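Local coordinates for putative type VI secretion protein (Escherichia coli, PDB 4PS2) that probably builds the contractile sheath of the type VI secretion system together with TssC, being here the C-terminal helical fragment of TssB, at residues 43-46 and 47-50. Sequence-based numbering, arbitrary orientation.
Sequences LLDN and VTFR
D45 closes the N-terminal end of helix 46-57 by gripping T48 with one carboxylate oxygen. OD1 of D45 accepts from OG1 of T48 at 2.7 Å, nearly in line with its own C-O bond, and also from N of T48 at 3.2 Å, a donor standing 40° out of the carboxylate plane. Two bonds from one residue thus hold this oxygen, which gives the first-turn amide of T48 a side-chain acceptor, as an N-cap does. The chi1 of 61° sets CG of D45 between its backbone N and carbonyl carbon, swinging the carboxylate over the helix start, while T48 keeps OG1 beside its own N, so that hydroxyl and amide converge on the same oxygen. CG1 of V47 lies alongside the carboxylate, 3.4 Å from OD2 of D45. The negative charge at this end would probably be favoured by the helix dipole.

The regular helical bonds begin at once: N of F49 donates to O of D45 at 3.0 Å, almost straight at 172°, and N of R50 to O of N46, also at 3.0 Å. At the same turn, CD1 of L44 packs on CB of F49 at 3.8 Å, while the F49 side chain goes on to L35 and L39 of helix 16-40. R50, bent at chi3, folds back so that NH1 comes within 3.5 Å of CB of N46 and O of N46 lies over one face of the guanidinium, displaced toward its rim; NH1 also makes a weak hydrogen bond to O of A78. An alanine in place of R50 would probably leave the carbonyl of A78, just before the C-terminus, without this weak donor and uncover the flank of N46. The D45-T48 pairing is a classic helix N-cap, starting helix 46-57 after the loop from helix 16-40 in this small helical bundle.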
ATOM      1  N   LEU A  43       4.141  17.700   1.729  1.00 23.27           N
ATOM      2  CA  LEU A  43       3.041  17.948   2.660  1.00 23.01           C
ATOM      3  C   LEU A  43       3.281  17.382   4.048  1.00 28.60           C
ATOM      4  O   LEU A  43       2.638  17.818   4.995  1.00 27.56           O
ATOM      5  CB  LEU A  43       1.681  17.514   2.064  1.00 23.09           C
ATOM      6  CG  LEU A  43       1.246  18.327   0.852  1.00 27.80           C
ATOM      7  CD1 LEU A  43       0.074  17.669   0.154  1.00 26.97           C
ATOM      8  CD2 LEU A  43       0.934  19.770   1.242  1.00 30.59           C
ATOM      9  N   LEU A  44       4.265  16.472   4.188  1.00 27.54           N
ATOM     10  CA  LEU A  44       4.655  15.965   5.500  1.00 28.41           C
ATOM     11  C   LEU A  44       6.153  15.805   5.568  1.00 32.70           C
ATOM     12  O   LEU A  44       6.793  15.666   4.527  1.00 32.81           O
ATOM     13  CB  LEU A  44       3.905  14.676   5.913  1.00 29.12           C
ATOM     14  CG  LEU A  44       3.550  13.678   4.836  1.00 33.79           C
ATOM     15  CD1 LEU A  44       4.723  12.779   4.517  1.00 36.46           C
ATOM     16  CD2 LEU A  44       2.364  12.876   5.248  1.00 34.57           C
ATOM     17  N   ASP A  45       6.723  15.859   6.778  1.00 28.85           N
ATOM     18  CA  ASP A  45       8.162  15.705   6.950  1.00 28.08           C
ATOM     19  C   ASP A  45       8.534  14.217   7.006  1.00 30.31           C
ATOM     20  O   ASP A  45       7.644  13.370   7.113  1.00 28.58           O
ATOM     21  CB  ASP A  45       8.657  16.481   8.188  1.00 30.23           C
ATOM     22  CG  ASP A  45       8.074  16.064   9.525  1.00 43.37           C
ATOM     23  OD1 ASP A  45       7.252  15.128   9.554  1.00 42.57           O
ATOM     24  OD2 ASP A  45       8.459  16.660  10.549  1.00 54.09           O
ATOM     25  N   ASN A  46       9.847  13.910   6.954  1.00 26.75           N
ATOM     26  CA  ASN A  46      10.380  12.552   6.960  1.00 26.15           C
ATOM     27  C   ASN A  46       9.971  11.728   8.168  1.00 29.38           C
ATOM     28  O   ASN A  46       9.749  10.533   8.010  1.00 28.93           O
ATOM     29  CB  ASN A  46      11.908  12.565   6.844  1.00 24.49           C
ATOM     30  CG  ASN A  46      12.476  12.941   5.487  1.00 44.64           C
ATOM     31  OD1 ASN A  46      11.796  12.971   4.451  1.00 33.20           O
ATOM     32  ND2 ASN A  46      13.767  13.193   5.463  1.00 36.63           N
ATOM     33  N   VAL A  47       9.923  12.333   9.369  1.00 26.10           N
ATOM     34  CA  VAL A  47       9.548  11.613  10.599  1.00 25.70           C
ATOM     35  C   VAL A  47       8.090  11.085  10.511  1.00 25.54           C
ATOM     36  O   VAL A  47       7.838   9.941  10.903  1.00 22.55           O
ATOM     37  CB  VAL A  47       9.852  12.404  11.915  1.00 30.67           C
ATOM     38  CG1 VAL A  47       9.050  13.686  11.992  1.00 31.01           C
ATOM     39  CG2 VAL A  47       9.589  11.562  13.166  1.00 31.01           C
ATOM     40  N   THR A  48       7.146  11.926  10.020  1.00 20.65           N
ATOM     41  CA  THR A  48       5.734  11.536   9.867  1.00 20.50           C
ATOM     42  C   THR A  48       5.643  10.458   8.780  1.00 23.71           C
ATOM     43  O   THR A  48       4.991   9.441   8.988  1.00 23.94           O
ATOM     44  CB  THR A  48       4.851  12.741   9.495  1.00 27.37           C
ATOM     45  OG1 THR A  48       5.064  13.780  10.447  1.00 27.47           O
ATOM     46  CG2 THR A  48       3.328  12.385   9.436  1.00 23.86           C
ATOM     47  N   PHE A  49       6.314  10.682   7.638  1.00 20.08           N
ATOM     48  CA  PHE A  49       6.363   9.726   6.538  1.00 19.98           C
ATOM     49  C   PHE A  49       6.752   8.335   7.060  1.00 22.95           C
ATOM     50  O   PHE A  49       6.049   7.377   6.753  1.00 21.18           O
ATOM     51  CB  PHE A  49       7.373  10.176   5.442  1.00 21.76           C
ATOM     52  CG  PHE A  49       7.550   9.126   4.364  1.00 22.45           C
ATOM     53  CD1 PHE A  49       6.621   8.996   3.340  1.00 25.52           C
ATOM     54  CD2 PHE A  49       8.608   8.224   4.416  1.00 23.38           C
ATOM     55  CE1 PHE A  49       6.762   7.997   2.368  1.00 26.45           C
ATOM     56  CE2 PHE A  49       8.718   7.194   3.476  1.00 26.18           C
ATOM     57  CZ  PHE A  49       7.797   7.091   2.458  1.00 24.83           C
ATOM     58  N   ARG A  50       7.889   8.220   7.816  1.00 18.64           N
ATOM     59  CA  ARG A  50       8.356   6.908   8.314  1.00 18.69           C
ATOM     60  C   ARG A  50       7.374   6.277   9.300  1.00 23.20           C
ATOM     61  O   ARG A  50       7.244   5.066   9.305  1.00 22.58           O
ATOM     62  CB  ARG A  50       9.748   6.984   8.955  1.00 19.58           C
ATOM     63  CG  ARG A  50      10.869   7.193   7.935  1.00 30.15           C
ATOM     64  CD  ARG A  50      12.266   7.094   8.542  1.00 33.26           C
ATOM     65  NE  ARG A  50      12.485   8.046   9.636  1.00 27.48           N
ATOM     66  CZ  ARG A  50      12.990   9.264   9.479  1.00 40.49           C
ATOM     67  NH1 ARG A  50      13.320   9.704   8.270  1.00 30.80           N
ATOM     68  NH2 ARG A  50      13.161  10.057  10.527  1.00 28.07           N
TER